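Long-range contact in 3-dehydroshikimate dehydratase (Pseudomonas putida, PDB 5HMQ), which converts 3-dehydroshikimate to protocatechuate with the help of a divalent metal ion, linking quinate and shikimate breakdown to aromatic metabolism: residues Pro215-Met220 / Trp458-Lys463. Numbering follows the deposited sequence.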
loop_
_atom_site.group_PDB
_atom_site.type_symbol
_atom_site.label_atom_id
_atom_site.label_comp_id
_atom_site.label_asym_id
_atom_site.label_seq_id
_atom_site.Cartn_x
_atom_site.Cartn_y
_atom_site.Cartn_z
ATOM N N PRO C 215 15.965 5.334 8.544
ATOM C CA PRO C 215 17.401 5.077 8.363
ATOM C C PRO C 215 17.678 3.667 7.867
ATOM O O PRO C 215 17.205 2.681 8.435
ATOM C CB PRO C 215 17.975 5.301 9.765
ATOM C CG PRO C 215 17.044 6.270 10.399
ATOM C CD PRO C 215 15.678 5.996 9.829
ATOM N N GLY C 216 18.444 3.577 6.781
ATOM C CA GLY C 216 18.756 2.320 6.151
ATOM C C GLY C 216 17.917 2.012 4.929
ATOM O O GLY C 216 18.323 1.177 4.111
ATOM N N GLN C 217 16.765 2.664 4.781
ATOM C CA GLN C 217 15.901 2.460 3.628
ATOM C C GLN C 217 16.241 3.379 2.463
ATOM O O GLN C 217 15.741 3.159 1.355
ATOM C CB GLN C 217 14.434 2.656 4.033
ATOM C CG GLN C 217 13.965 1.678 5.103
ATOM C CD GLN C 217 12.551 1.954 5.575
ATOM O OE1 GLN C 217 12.079 3.091 5.531
ATOM N NE2 GLN C 217 11.867 0.915 6.037
ATOM N N GLY C 218 17.067 4.398 2.683
ATOM C CA GLY C 218 17.496 5.268 1.605
ATOM C C GLY C 218 18.978 5.097 1.352
ATOM O O GLY C 218 19.526 4.022 1.607
ATOM N N GLU C 219 19.645 6.138 0.855
ATOM C CA GLU C 219 21.067 6.039 0.545
ATOM C C GLU C 219 21.874 7.164 1.185
ATOM O O GLU C 219 23.000 7.431 0.755
ATOM C CB GLU C 219 21.297 5.994 -0.968
ATOM C CG GLU C 219 20.310 6.803 -1.773
ATOM C CD GLU C 219 20.219 6.346 -3.217
ATOM O OE1 GLU C 219 20.870 5.340 -3.569
ATOM O OE2 GLU C 219 19.494 6.993 -4.000
HETATM N N MSE C 220 21.327 7.822 2.201
HETATM C CA MSE C 220 22.076 8.827 2.946
HETATM C C MSE C 220 22.896 8.171 4.053
HETATM O O MSE C 220 22.562 7.084 4.523
HETATM C CB MSE C 220 21.135 9.878 3.535
HETATM C CG MSE C 220 20.539 10.816 2.500
HETATM SE SE MSE C 220 19.204 12.023 3.250
HETATM C CE MSE C 220 19.041 13.254 1.745
ATOM N N TRP C 458 11.130 -4.505 3.486
ATOM C CA TRP C 458 11.982 -5.653 3.181
ATOM C C TRP C 458 13.455 -5.264 3.181
ATOM O O TRP C 458 14.308 -6.036 3.635
ATOM C CB TRP C 458 11.597 -6.263 1.834
ATOM C CG TRP C 458 10.434 -7.205 1.883
ATOM C CD1 TRP C 458 9.113 -6.876 1.919
ATOM C CD2 TRP C 458 10.492 -8.639 1.885
ATOM N NE1 TRP C 458 8.342 -8.014 1.949
ATOM C CE2 TRP C 458 9.165 -9.109 1.928
ATOM C CE3 TRP C 458 11.537 -9.569 1.856
ATOM C CZ2 TRP C 458 8.855 -10.468 1.945
ATOM C CZ3 TRP C 458 11.227 -10.918 1.872
ATOM C CH2 TRP C 458 9.897 -11.354 1.916
ATOM N N VAL C 459 13.774 -4.079 2.656
ATOM C CA VAL C 459 15.163 -3.625 2.623
ATOM C C VAL C 459 15.721 -3.532 4.037
ATOM O O VAL C 459 16.808 -4.043 4.330
ATOM C CB VAL C 459 15.271 -2.279 1.884
ATOM C CG1 VAL C 459 16.657 -1.680 2.074
ATOM C CG2 VAL C 459 14.963 -2.457 0.405
ATOM N N LEU C 460 14.978 -2.880 4.935
ATOM C CA LEU C 460 15.418 -2.765 6.322
ATOM C C LEU C 460 15.469 -4.130 6.997
ATOM O O LEU C 460 16.343 -4.384 7.835
ATOM C CB LEU C 460 14.498 -1.815 7.087
ATOM C CG LEU C 460 14.760 -1.670 8.583
ATOM C CD1 LEU C 460 16.195 -1.246 8.837
ATOM C CD2 LEU C 460 13.798 -0.662 9.180
ATOM N N PHE C 461 14.538 -5.018 6.648
ATOM C CA PHE C 461 14.526 -6.361 7.222
ATOM C C PHE C 461 15.844 -7.080 6.957
ATOM O O PHE C 461 16.455 -7.641 7.876
ATOM C CB PHE C 461 13.342 -7.148 6.648
ATOM C CG PHE C 461 13.352 -8.616 6.981
ATOM C CD1 PHE C 461 12.812 -9.076 8.170
ATOM C CD2 PHE C 461 13.874 -9.539 6.086
ATOM C CE1 PHE C 461 12.812 -10.426 8.472
ATOM C CE2 PHE C 461 13.877 -10.890 6.381
ATOM C CZ PHE C 461 13.345 -11.334 7.575
ATOM N N TYR C 462 16.308 -7.060 5.706
ATOM C CA TYR C 462 17.531 -7.773 5.355
ATOM C C TYR C 462 18.778 -7.015 5.797
ATOM O O TYR C 462 19.773 -7.635 6.188
ATOM C CB TYR C 462 17.565 -8.051 3.852
ATOM C CG TYR C 462 16.917 -9.366 3.479
ATOM C CD1 TYR C 462 17.555 -10.574 3.740
ATOM C CD2 TYR C 462 15.667 -9.404 2.872
ATOM C CE1 TYR C 462 16.969 -11.781 3.405
ATOM C CE2 TYR C 462 15.071 -10.608 2.534
ATOM C CZ TYR C 462 15.729 -11.793 2.802
ATOM O OH TYR C 462 15.147 -12.996 2.468
ATOM N N LYS C 463 18.753 -5.681 5.736
ATOM C CA LYS C 463 19.913 -4.909 6.174
ATOM C C LYS C 463 20.181 -5.092 7.664
ATOM O O LYS C 463 21.339 -5.192 8.083
ATOM C CB LYS C 463 19.731 -3.426 5.856
ATOM C CG LYS C 463 20.095 -3.027 4.440
ATOM C CD LYS C 463 20.085 -1.512 4.301
ATOM C CE LYS C 463 20.728 -1.062 3.000
ATOM N NZ LYS C 463 20.708 0.422 2.865
#
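Over one face of the Y462 ring sits F461 CD2, 3.7 Å from the ring plane and displaced from its centre, while Y462 CD2 lies in plane at the edge of the F461 ring. Neither ring touches 215-220, nor does the W458 indole, which packs on F247 of the second subunit, so the helix meets this loop through V459, L460 and K463, whose CB atoms point toward it. The Q217 side chain, which ends in a flat amide, crosses that of L460 obliquely, with NE2 3.9 Å from L460 CB and 4.0 Å from L460 CD2. Q217 CG is anti to its carbonyl carbon and the chain runs extended beyond it, which carries the amide to L460; there OE1 accepts from F214 N and NE2 makes a weak bond to D456 O. L460, CG anti to its backbone N, places CD1 4.1 Å from P215 O.

The single hydrogen bond between the segments runs from K463 NZ to G216 O at 2.8 Å. Its donor is 26° out of the carbonyl plane, with a C=O...N angle of 139°. Extended beyond CG, the lysine chain also brings CD within 3.2 Å of the same oxygen, while V459 CG1 lies 3.9 Å from it. G216 faces the helix at a positive phi of 100°, a backbone conformation that by itself calls for glycine.

The loop belongs to the TIM-barrel dehydratase domain and helix 455-465 to the second VOC module, so this is an interdomain interface. Only 235 Å² is buried, and its chemistry implies aliphatic carbons of the helix laid against backbone carbonyls and an amide, with one hydrogen bond, in which the lysine charge probably polarises the G216 carbonyl.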